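Local coordinates for protein fuculose-1-phosphate aldolase (Thermus thermophilus, PDB 2FK5) that belongs to the class II aldolase and adducin family, an AraD-like alpha/beta fold, and assembles from several copies of one chain, at residues F9-G13 with N28-R32. Numbering follows the deposited sequence.
Sequences FRQVG and NFSVR. With SO4 (sulfate ion), chain C.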
loop_
_atom_site.group_PDB
_atom_site.type_symbol
_atom_site.label_atom_id
_atom_site.label_comp_id
_atom_site.label_asym_id
_atom_site.label_seq_id
_atom_site.Cartn_x
_atom_site.Cartn_y
_atom_site.Cartn_z
ATOM N N PHE A 9 4.244 -16.540 -3.552
ATOM C CA PHE A 9 3.775 -16.706 -2.169
ATOM C C PHE A 9 3.669 -15.331 -1.523
ATOM O O PHE A 9 2.704 -15.021 -0.826
ATOM C CB PHE A 9 4.766 -17.520 -1.327
ATOM C CG PHE A 9 4.578 -19.009 -1.416
ATOM C CD1 PHE A 9 4.977 -19.712 -2.551
ATOM C CD2 PHE A 9 4.011 -19.708 -0.354
ATOM C CE1 PHE A 9 4.815 -21.096 -2.629
ATOM C CE2 PHE A 9 3.844 -21.089 -0.420
ATOM C CZ PHE A 9 4.247 -21.784 -1.560
ATOM N N ARG A 10 4.695 -14.519 -1.738
ATOM C CA ARG A 10 4.736 -13.187 -1.160
ATOM C C ARG A 10 3.560 -12.347 -1.630
ATOM O O ARG A 10 2.896 -11.694 -0.832
ATOM C CB ARG A 10 6.045 -12.493 -1.533
ATOM C CG ARG A 10 6.184 -11.118 -0.927
ATOM C CD ARG A 10 7.538 -10.511 -1.269
ATOM N NE ARG A 10 7.673 -9.169 -0.715
ATOM C CZ ARG A 10 8.682 -8.347 -0.983
ATOM N NH1 ARG A 10 8.707 -7.144 -0.428
ATOM N N GLN A 11 3.314 -12.377 -2.930
ATOM C CA GLN A 11 2.234 -11.617 -3.532
ATOM C C GLN A 11 0.861 -12.101 -3.075
ATOM O O GLN A 11 -0.028 -11.299 -2.801
ATOM C CB GLN A 11 2.356 -11.711 -5.049
ATOM C CG GLN A 11 1.173 -11.184 -5.824
ATOM C CD GLN A 11 1.404 -11.273 -7.318
ATOM O OE1 GLN A 11 0.459 -11.376 -8.100
ATOM N NE2 GLN A 11 2.671 -11.223 -7.723
ATOM N N VAL A 12 0.685 -13.417 -2.999
ATOM C CA VAL A 12 -0.595 -13.970 -2.567
ATOM C C VAL A 12 -0.869 -13.537 -1.133
ATOM O O VAL A 12 -1.986 -13.139 -0.803
ATOM C CB VAL A 12 -0.606 -15.518 -2.695
ATOM C CG1 VAL A 12 -1.732 -16.111 -1.851
ATOM C CG2 VAL A 12 -0.807 -15.905 -4.154
ATOM N N GLY A 13 0.158 -13.586 -0.288
ATOM C CA GLY A 13 -0.008 -13.150 1.089
ATOM C C GLY A 13 -0.348 -11.663 1.171
ATOM O O GLY A 13 -1.278 -11.259 1.873
ATOM N N ASN A 28 -3.026 -20.008 5.495
ATOM C CA ASN A 28 -1.794 -20.623 5.040
ATOM C C ASN A 28 -1.958 -21.076 3.604
ATOM O O ASN A 28 -3.076 -21.281 3.133
ATOM C CB ASN A 28 -1.444 -21.808 5.944
ATOM C CG ASN A 28 -2.664 -22.590 6.369
ATOM O OD1 ASN A 28 -3.271 -23.297 5.569
ATOM N ND2 ASN A 28 -3.043 -22.452 7.640
ATOM N N PHE A 29 -0.850 -21.205 2.886
ATOM C CA PHE A 29 -0.942 -21.672 1.519
ATOM C C PHE A 29 0.254 -22.501 1.152
ATOM O O PHE A 29 1.307 -22.398 1.776
ATOM C CB PHE A 29 -1.139 -20.523 0.523
ATOM C CG PHE A 29 -0.579 -19.213 0.973
ATOM C CD1 PHE A 29 0.637 -18.752 0.476
ATOM C CD2 PHE A 29 -1.293 -18.414 1.861
ATOM C CE1 PHE A 29 1.129 -17.503 0.861
ATOM C CE2 PHE A 29 -0.810 -17.172 2.251
ATOM C CZ PHE A 29 0.401 -16.716 1.748
ATOM N N SER A 30 0.072 -23.327 0.133
ATOM C CA SER A 30 1.122 -24.231 -0.305
ATOM C C SER A 30 1.007 -24.564 -1.775
ATOM O O SER A 30 -0.003 -24.264 -2.427
ATOM C CB SER A 30 1.005 -25.535 0.473
ATOM O OG SER A 30 -0.239 -26.157 0.158
ATOM N N VAL A 31 2.057 -25.207 -2.288
ATOM C CA VAL A 31 2.082 -25.666 -3.666
ATOM C C VAL A 31 2.689 -27.075 -3.644
ATOM O O VAL A 31 3.507 -27.393 -2.787
ATOM C CB VAL A 31 2.943 -24.767 -4.592
ATOM C CG1 VAL A 31 2.368 -23.360 -4.621
ATOM C CG2 VAL A 31 4.390 -24.751 -4.118
ATOM N N ARG A 32 2.256 -27.903 -4.577
ATOM C CA ARG A 32 2.753 -29.274 -4.692
ATOM C C ARG A 32 4.151 -29.191 -5.295
ATOM O O ARG A 32 4.392 -28.381 -6.193
ATOM C CB ARG A 32 1.844 -30.065 -5.632
ATOM C CG ARG A 32 2.155 -31.553 -5.759
ATOM C CD ARG A 32 1.560 -32.344 -4.601
ATOM N NE ARG A 32 1.524 -33.771 -4.912
ATOM C CZ ARG A 32 2.563 -34.588 -4.792
ATOM N NH1 ARG A 32 3.721 -34.121 -4.352
ATOM N NH2 ARG A 32 2.453 -35.862 -5.147
HETATM S S SO4 C . -0.701 -21.242 10.866
HETATM O O1 SO4 C . -0.658 -21.694 9.409
HETATM O O2 SO4 C . -0.081 -22.359 11.699
HETATM O O3 SO4 C . 0.149 -20.117 10.989
HETATM O O4 SO4 C . -2.081 -21.245 11.205
#
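Val12 sets CG1 squarely over one face of the Phe29 ring, a CH-pi contact 4.1 Å from the ring centroid and only 5° off its normal. The ring of Phe9 takes Val31 CG2 in plane at its edge and has Phe29 O near its edge too. The two phenyl rings meet obliquely, their planes at 37°, with Phe9 CD2 3.6 Å from Phe29 CD1. CG of Phe9 stands anti to its carbonyl carbon, which carries the ring from the helix toward the strand, between Phe29 and Val31; Val31 answers with both methyls, CG1 lying 3.9 Å from Phe9 CE1. Gly13, with no side chain, brings its CA to 3.6 Å from Phe29 CZ, so the ring lies close against the helix backbone. No hydrogen bond crosses this apolar interface, where buried phenylalanines and branched valines pack helix against sheet. On the strand's other side Ser30 OG is hydrogen-bonded to Tyr78 OH and His74 ND1, and Asn28 ND2 donates to O1 of a sulfate ion, probably from the crystallisation liquor. Helix 3-18 thus runs roughly antiparallel along strand 28-32 (149° between the short segments), which lies between strands 36-40 and 85-89, while Leu166 of helix 162-191 touches Phe9 and Val31.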